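Local atomic coordinates of tyrocidine synthetase 3 (Brevibacillus brevis, PDB entry 2JGP), a protein that probably carries peptide intermediates on a phosphopantetheine-bearing carrier domain and forms peptide bonds between carrier-bound substrates in its condensation domain during tyrocidine synthesis. Residues Y55-P60 with K82-S87. Sequence-based numbering, arbitrary orientation.
Sequences YQVDIP and KGNVFS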
# COMPACT_ATOMS: atom_id res chain seq x y z
N TYR A 55 -3.06 -1.47 23.05
CA TYR A 55 -4.07 -1.45 21.97
C TYR A 55 -5.51 -1.17 22.39
O TYR A 55 -6.39 -1.13 21.54
CB TYR A 55 -4.00 -2.76 21.17
CG TYR A 55 -2.62 -3.02 20.62
CD1 TYR A 55 -1.81 -4.02 21.15
CD2 TYR A 55 -2.11 -2.22 19.60
CE1 TYR A 55 -0.53 -4.24 20.64
CE2 TYR A 55 -0.83 -2.43 19.09
CZ TYR A 55 -0.05 -3.44 19.62
OH TYR A 55 1.22 -3.63 19.12
N GLN A 56 -5.76 -0.97 23.69
CA GLN A 56 -7.13 -0.79 24.20
C GLN A 56 -8.09 -1.86 23.70
O GLN A 56 -9.22 -1.57 23.30
CB GLN A 56 -7.67 0.60 23.83
CG GLN A 56 -7.36 1.69 24.82
CD GLN A 56 -8.10 2.96 24.50
OE1 GLN A 56 -8.10 3.41 23.36
NE2 GLN A 56 -8.73 3.55 25.51
N VAL A 57 -7.61 -3.10 23.68
CA VAL A 57 -8.45 -4.24 23.33
C VAL A 57 -8.54 -5.10 24.58
O VAL A 57 -7.53 -5.49 25.15
CB VAL A 57 -7.88 -5.03 22.15
CG1 VAL A 57 -8.71 -6.29 21.90
CG2 VAL A 57 -7.85 -4.15 20.90
N ASP A 58 -9.77 -5.38 25.00
CA ASP A 58 -10.02 -6.10 26.23
C ASP A 58 -10.36 -7.55 25.90
O ASP A 58 -11.45 -7.85 25.41
CB ASP A 58 -11.16 -5.43 27.00
CG ASP A 58 -10.83 -3.99 27.39
OD1 ASP A 58 -9.69 -3.74 27.85
OD2 ASP A 58 -11.70 -3.11 27.24
N ILE A 59 -9.41 -8.44 26.15
CA ILE A 59 -9.56 -9.86 25.86
C ILE A 59 -9.92 -10.55 27.17
O ILE A 59 -9.13 -10.52 28.11
CB ILE A 59 -8.25 -10.47 25.33
CG1 ILE A 59 -7.80 -9.78 24.04
CG2 ILE A 59 -8.41 -11.96 25.10
CD1 ILE A 59 -6.38 -10.15 23.63
N PRO A 60 -11.12 -11.16 27.25
CA PRO A 60 -11.46 -11.86 28.48
C PRO A 60 -10.49 -13.00 28.73
O PRO A 60 -10.03 -13.63 27.77
CB PRO A 60 -12.87 -12.41 28.20
CG PRO A 60 -13.39 -11.61 27.06
CD PRO A 60 -12.19 -11.26 26.24
N LYS A 82 -16.88 -5.72 20.53
CA LYS A 82 -16.95 -5.39 21.95
C LYS A 82 -15.55 -5.24 22.53
O LYS A 82 -14.70 -6.10 22.34
CB LYS A 82 -17.73 -6.47 22.71
CG LYS A 82 -17.92 -6.19 24.19
CD LYS A 82 -18.74 -7.28 24.86
CE LYS A 82 -18.57 -7.27 26.37
NZ LYS A 82 -17.20 -7.71 26.77
N GLY A 83 -15.32 -4.14 23.25
CA GLY A 83 -14.02 -3.89 23.87
C GLY A 83 -12.86 -3.89 22.89
O GLY A 83 -11.76 -4.33 23.21
N ASN A 84 -13.13 -3.41 21.67
CA ASN A 84 -12.13 -3.34 20.61
C ASN A 84 -12.27 -1.98 19.92
O ASN A 84 -13.18 -1.78 19.11
CB ASN A 84 -12.31 -4.49 19.62
CG ASN A 84 -11.31 -4.44 18.47
OD1 ASN A 84 -10.53 -3.49 18.33
ND2 ASN A 84 -11.33 -5.48 17.63
N VAL A 85 -11.37 -1.05 20.23
CA VAL A 85 -11.46 0.29 19.67
C VAL A 85 -11.07 0.34 18.19
O VAL A 85 -11.22 1.39 17.57
CB VAL A 85 -10.59 1.31 20.46
CG1 VAL A 85 -11.06 1.41 21.91
CG2 VAL A 85 -9.12 0.94 20.38
N PHE A 86 -10.56 -0.77 17.65
CA PHE A 86 -10.20 -0.88 16.22
C PHE A 86 -11.35 -1.37 15.34
O PHE A 86 -11.21 -1.43 14.12
CB PHE A 86 -9.01 -1.83 16.04
CG PHE A 86 -7.71 -1.26 16.52
CD1 PHE A 86 -7.34 -1.39 17.85
CD2 PHE A 86 -6.86 -0.61 15.65
CE1 PHE A 86 -6.14 -0.87 18.29
CE2 PHE A 86 -5.66 -0.08 16.09
CZ PHE A 86 -5.30 -0.21 17.41
N SER A 87 -12.47 -1.73 15.95
CA SER A 87 -13.59 -2.30 15.22
C SER A 87 -14.31 -1.25 14.37
O SER A 87 -14.63 -0.17 14.86
CB SER A 87 -14.58 -2.93 16.21
OG SER A 87 -15.77 -3.32 15.56
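At the carrier-domain end of the interdomain linker, a single antiparallel bridge, its touching parts running 152° apart, joins Val57, in the loop after helix 41-55, to Asn84, in the chain leaving helix 70-79. Val57 CA and Asn84 CA lie 4.7 Å apart. One hydrogen bond fixes the pairing: Asp58 N donates to Gly83 O at 2.9 Å, nearly straight (169° at the hydrogen) and in the carbonyl plane. Gly83 O also receives a CA-H...O contact from Val57 CA at 3.3 Å.

Beyond the bridge, at this junction of a four-helix carrier domain with the condensation domain, the linker folds into a type I turn from Asn84 to Ser87, with an Asx turn over its first residues: Asn84 OD1 accepts from Phe86 N at 2.8 Å, the donor standing above the amide plane. With CG anti to the backbone N (chi1 179°), the Asn84 side chain lies beside that of Val57 and points the same way, and OD1 also touches Val57 CG2.

The turn brings two apolar side chains against the end of helix 41-55. Val85 CG2 reaches Tyr55 O at 3.6 Å and Gln56 CB, the Val85 and Gln56 side chains crossing at about a right angle; the amide oxygen OE1 of Gln56 lies near both Val85 methyls but bonds to Ala268 N. Phe86 turns its edge to the same carbonyl: Tyr55 O lies in the plane of the Phe86 ring, 3.3 Å from CE1, while Phe86 CD1 meets Val57 CG2 at 4.1 Å.

Phe86 and Trp11 meet edge-to-face, and Phe86 makes a cation-pi contact with Arg14, Trp11 and Arg14 both belonging to helix 10-23; Phe86 also meets Phe263. Trp259 NE1 bonds to Val85 O, whereas Val85 N is buried with no partner in the model.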